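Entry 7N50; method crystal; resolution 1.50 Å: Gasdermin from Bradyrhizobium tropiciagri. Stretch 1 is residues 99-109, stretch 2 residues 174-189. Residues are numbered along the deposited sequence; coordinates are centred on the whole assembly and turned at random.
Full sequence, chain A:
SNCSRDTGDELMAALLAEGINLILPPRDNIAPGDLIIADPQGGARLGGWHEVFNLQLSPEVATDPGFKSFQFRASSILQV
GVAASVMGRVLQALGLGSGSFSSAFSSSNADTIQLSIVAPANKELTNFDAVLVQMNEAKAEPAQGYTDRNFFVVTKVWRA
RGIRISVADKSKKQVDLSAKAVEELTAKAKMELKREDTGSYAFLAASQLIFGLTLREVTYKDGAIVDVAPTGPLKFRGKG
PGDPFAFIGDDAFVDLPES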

# COMPACT_ATOMS: atom_id res chain seq x y z
N GLY A 99 -3.59 15.11 -11.53
CA GLY A 99 -3.52 16.30 -12.37
C GLY A 99 -2.23 17.07 -12.19
O GLY A 99 -1.65 17.58 -13.16
N SER A 100 -1.75 17.18 -10.95
CA SER A 100 -0.46 17.80 -10.70
C SER A 100 0.67 17.06 -11.40
O SER A 100 1.54 17.68 -12.03
CB SER A 100 -0.21 17.87 -9.19
OG SER A 100 -1.15 18.75 -8.61
N PHE A 101 0.69 15.73 -11.28
CA PHE A 101 1.72 14.95 -11.96
C PHE A 101 1.58 15.04 -13.48
O PHE A 101 2.60 15.13 -14.18
CB PHE A 101 1.69 13.51 -11.47
CG PHE A 101 2.37 13.36 -10.16
CD1 PHE A 101 3.74 13.52 -10.08
CD2 PHE A 101 1.65 13.04 -9.00
CE1 PHE A 101 4.41 13.40 -8.86
CE2 PHE A 101 2.31 12.94 -7.78
CZ PHE A 101 3.70 13.10 -7.71
N SER A 102 0.35 15.03 -14.00
CA SER A 102 0.17 15.17 -15.45
C SER A 102 0.73 16.50 -15.94
O SER A 102 1.45 16.55 -16.95
CB SER A 102 -1.31 15.05 -15.82
OG SER A 102 -1.75 13.71 -15.68
N SER A 103 0.40 17.59 -15.23
CA SER A 103 0.96 18.89 -15.58
C SER A 103 2.48 18.88 -15.51
O SER A 103 3.15 19.35 -16.43
CB SER A 103 0.41 19.97 -14.65
OG SER A 103 1.01 21.21 -14.97
N ALA A 104 3.04 18.34 -14.43
CA ALA A 104 4.49 18.36 -14.27
C ALA A 104 5.18 17.56 -15.38
O ALA A 104 6.18 18.02 -15.96
CB ALA A 104 4.88 17.81 -12.89
N PHE A 105 4.68 16.36 -15.66
CA PHE A 105 5.35 15.53 -16.65
C PHE A 105 5.21 16.11 -18.05
O PHE A 105 6.16 16.06 -18.84
CB PHE A 105 4.78 14.12 -16.58
CG PHE A 105 5.08 13.38 -15.31
CD1 PHE A 105 6.23 13.65 -14.58
CD2 PHE A 105 4.23 12.37 -14.87
CE1 PHE A 105 6.51 12.96 -13.38
CE2 PHE A 105 4.50 11.68 -13.71
CZ PHE A 105 5.65 11.97 -12.97
N SER A 106 4.04 16.67 -18.37
CA SER A 106 3.83 17.27 -19.69
C SER A 106 4.78 18.44 -19.92
O SER A 106 5.39 18.57 -20.99
CB SER A 106 2.37 17.71 -19.83
OG SER A 106 2.11 18.15 -21.16
N SER A 107 4.93 19.30 -18.91
CA SER A 107 5.84 20.44 -18.98
C SER A 107 7.29 20.00 -19.14
O SER A 107 8.14 20.78 -19.61
CB SER A 107 5.67 21.28 -17.71
OG SER A 107 6.60 22.33 -17.65
N SER A 108 7.61 18.77 -18.76
CA SER A 108 8.98 18.29 -18.73
C SER A 108 9.33 17.45 -19.95
O SER A 108 10.44 16.92 -20.03
CB SER A 108 9.22 17.46 -17.46
OG SER A 108 8.93 18.22 -16.30
N ASN A 109 8.40 17.30 -20.88
CA ASN A 109 8.64 16.50 -22.08
C ASN A 109 8.92 15.04 -21.71
O ASN A 109 9.60 14.32 -22.44
CB ASN A 109 9.80 17.05 -22.92
CG ASN A 109 9.61 18.50 -23.29
OD1 ASN A 109 10.52 19.32 -23.11
ND2 ASN A 109 8.43 18.84 -23.82
N GLN A 174 17.46 10.60 -20.11
CA GLN A 174 17.05 11.03 -18.79
C GLN A 174 17.10 12.55 -18.75
O GLN A 174 18.07 13.16 -19.21
CB GLN A 174 17.94 10.41 -17.72
CG GLN A 174 17.47 10.71 -16.31
CD GLN A 174 18.30 9.98 -15.27
OE1 GLN A 174 19.06 9.06 -15.59
NE2 GLN A 174 18.17 10.37 -14.02
N VAL A 175 16.02 13.17 -18.25
CA VAL A 175 15.85 14.61 -18.26
C VAL A 175 15.39 15.07 -16.89
O VAL A 175 14.77 14.32 -16.13
CB VAL A 175 14.83 15.10 -19.30
CG1 VAL A 175 15.34 14.84 -20.70
CG2 VAL A 175 13.45 14.50 -19.06
N ASP A 176 15.69 16.34 -16.59
CA ASP A 176 15.17 16.97 -15.38
C ASP A 176 13.69 17.29 -15.53
O ASP A 176 13.18 17.51 -16.63
CB ASP A 176 15.91 18.27 -15.09
CG ASP A 176 17.28 18.06 -14.50
OD1 ASP A 176 17.54 16.99 -13.91
OD2 ASP A 176 18.10 18.99 -14.62
N LEU A 177 13.00 17.39 -14.39
CA LEU A 177 11.70 18.06 -14.38
C LEU A 177 11.91 19.54 -14.67
O LEU A 177 12.89 20.14 -14.22
CB LEU A 177 11.01 17.90 -13.02
CG LEU A 177 10.59 16.47 -12.67
CD1 LEU A 177 10.12 16.39 -11.23
CD2 LEU A 177 9.49 16.02 -13.60
N SER A 178 10.97 20.12 -15.43
CA SER A 178 11.06 21.55 -15.73
C SER A 178 10.95 22.36 -14.44
O SER A 178 10.45 21.88 -13.42
CB SER A 178 9.94 21.98 -16.68
OG SER A 178 8.66 21.91 -16.03
N ALA A 179 11.38 23.63 -14.51
CA ALA A 179 11.22 24.49 -13.34
C ALA A 179 9.74 24.66 -13.02
O ALA A 179 9.35 24.61 -11.85
CB ALA A 179 11.91 25.85 -13.54
N LYS A 180 8.90 24.80 -14.05
CA LYS A 180 7.46 24.89 -13.81
C LYS A 180 6.95 23.67 -13.08
O LYS A 180 6.14 23.79 -12.15
CB LYS A 180 6.71 25.06 -15.13
CG LYS A 180 5.19 25.04 -15.01
CD LYS A 180 4.54 25.17 -16.39
CE LYS A 180 3.03 24.99 -16.32
NZ LYS A 180 2.40 24.87 -17.67
N ALA A 181 7.38 22.48 -13.50
CA ALA A 181 6.96 21.24 -12.85
C ALA A 181 7.40 21.19 -11.40
O ALA A 181 6.60 20.86 -10.50
CB ALA A 181 7.55 20.06 -13.61
N VAL A 182 8.66 21.52 -11.14
CA VAL A 182 9.16 21.51 -9.77
C VAL A 182 8.39 22.50 -8.91
O VAL A 182 8.04 22.20 -7.77
CB VAL A 182 10.67 21.78 -9.74
CG1 VAL A 182 11.17 22.04 -8.32
CG2 VAL A 182 11.39 20.58 -10.35
N GLU A 183 8.09 23.69 -9.46
CA GLU A 183 7.37 24.70 -8.70
C GLU A 183 5.95 24.27 -8.40
O GLU A 183 5.47 24.44 -7.26
CB GLU A 183 7.41 26.03 -9.46
CG GLU A 183 8.81 26.59 -9.49
CD GLU A 183 9.05 27.60 -10.58
OE1 GLU A 183 8.16 27.84 -11.42
OE2 GLU A 183 10.19 28.12 -10.64
N GLU A 184 5.26 23.69 -9.38
CA GLU A 184 3.90 23.22 -9.16
C GLU A 184 3.87 22.14 -8.09
O GLU A 184 3.03 22.19 -7.17
CB GLU A 184 3.30 22.66 -10.46
CG GLU A 184 2.94 23.71 -11.48
CD GLU A 184 2.20 23.14 -12.66
OE1 GLU A 184 1.73 21.99 -12.57
OE2 GLU A 184 2.07 23.85 -13.69
N LEU A 185 4.77 21.17 -8.18
CA LEU A 185 4.76 20.06 -7.23
C LEU A 185 5.14 20.55 -5.84
O LEU A 185 4.49 20.17 -4.85
CB LEU A 185 5.72 18.96 -7.69
CG LEU A 185 5.29 18.32 -9.02
CD1 LEU A 185 6.39 17.39 -9.51
CD2 LEU A 185 3.95 17.55 -8.85
N THR A 186 6.15 21.42 -5.75
CA THR A 186 6.61 21.90 -4.45
C THR A 186 5.57 22.82 -3.79
O THR A 186 5.46 22.84 -2.56
CB THR A 186 7.96 22.63 -4.62
OG1 THR A 186 8.94 21.69 -5.11
CG2 THR A 186 8.46 23.19 -3.31
N ALA A 187 4.76 23.52 -4.58
CA ALA A 187 3.74 24.36 -3.97
C ALA A 187 2.67 23.52 -3.28
O ALA A 187 2.15 23.92 -2.23
CB ALA A 187 3.10 25.26 -5.02
N LYS A 188 2.31 22.38 -3.86
CA LYS A 188 1.22 21.55 -3.36
C LYS A 188 1.68 20.47 -2.39
O LYS A 188 0.85 19.98 -1.62
CB LYS A 188 0.49 20.89 -4.54
CG LYS A 188 -0.35 21.86 -5.37
CD LYS A 188 -0.57 21.27 -6.76
CE LYS A 188 -1.15 22.30 -7.73
NZ LYS A 188 -1.40 21.70 -9.08
N ALA A 189 2.95 20.09 -2.41
CA ALA A 189 3.38 18.88 -1.72
C ALA A 189 3.43 19.09 -0.21
O ALA A 189 3.94 20.09 0.29
CB ALA A 189 4.76 18.46 -2.22
O HOH W 1 12.82 18.24 -19.14

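Two helices of the gasdermin chain, one from each stretch, pack side by side and run nearly antiparallel, at 163°. Their axes come within 8.1 Å. The contact buries 622 Å² in all, counting both sides. Three residues cover the most surface: Leu-185, Ser-108 and Ser-100.

Leu-185 has the largest share. Its CA-to-CB bond points sideways, but the m, t rotamer brings its end nearer to the first helix. Leu-185 CD1 lies 3.7 Å from CB of Ala-104. Leu-185 CD2 sits over one face of the Phe-101 ring, 4.2 Å from Phe-101 CE1. Leu-185 CD2 is also 4.0 Å from O of Ser-100. Ala-104 is also where the backbones come closest in register, with Ala-104 CA 4.1 Å from CA of Ala-181. The two methyl groups meet there, CB of Ala-104 to CB of Ala-181 at 3.6 Å. Such short side chains leave room for the backbones to come this near. CB of Ala-181 also lies 3.4 Å from O of Ala-104.

Ser-108 follows the first helix and is hydrogen-bonded to the residue just before the second. Its OG does two jobs. Ser-108 OG donates to Ala-104 O at 2.8 Å, which ties it back to its own helix. Ser-108 OG accepts from Ser-178 N at 2.9 Å, with a nearly straight N-H...acceptor angle of 168°. The m rotamer of Ser-108 thus places one hydroxyl between two backbone groups. A water adds a further link, its O donating to O of Ser-108 at 2.9 Å and to O of Asp-176 at 2.6 Å. Close by, CD2 of Leu-177 lies near the plane of the Phe-105 ring, at its edge, 4.1 Å from Phe-105 CD1.

Ser-178 is the N-cap of the second helix. Ser-178 OG accepts from Ala-181 N at 2.9 Å, a capping bond that satisfies an amide in the first turn. Ser-178 OG is also hydrogen-bonded to Ser-107 OG at 2.7 Å. Either hydroxyl could be the donor. The cap is therefore held from the first stretch at two points, its backbone N by Ser-108 and its hydroxyl by Ser-107. The first helix closes in the same region with a Schellman motif, in which Asn-109 has positive phi.

Ser-100 lies toward the other end of the contact. Its CA-to-CB bond points toward the second helix, and Ser-100 OG accepts from Lys-188 NZ at 3.0 Å. The lysine spans the gap with chi2 to chi4 all t, an extended chain that carries its amine to the serine. One turn along from Ser-100, OG of Ser-103 donates to OE1 of Glu-184 at 2.6 Å, a short bond to a carboxylate.

Overall, Ala-104, Ala-181 and Leu-185 form a buried apolar centre. Ser-100, Ser-103, Ser-107 and Ser-108 supply the first stretch's side of every direct hydrogen bond between the stretches.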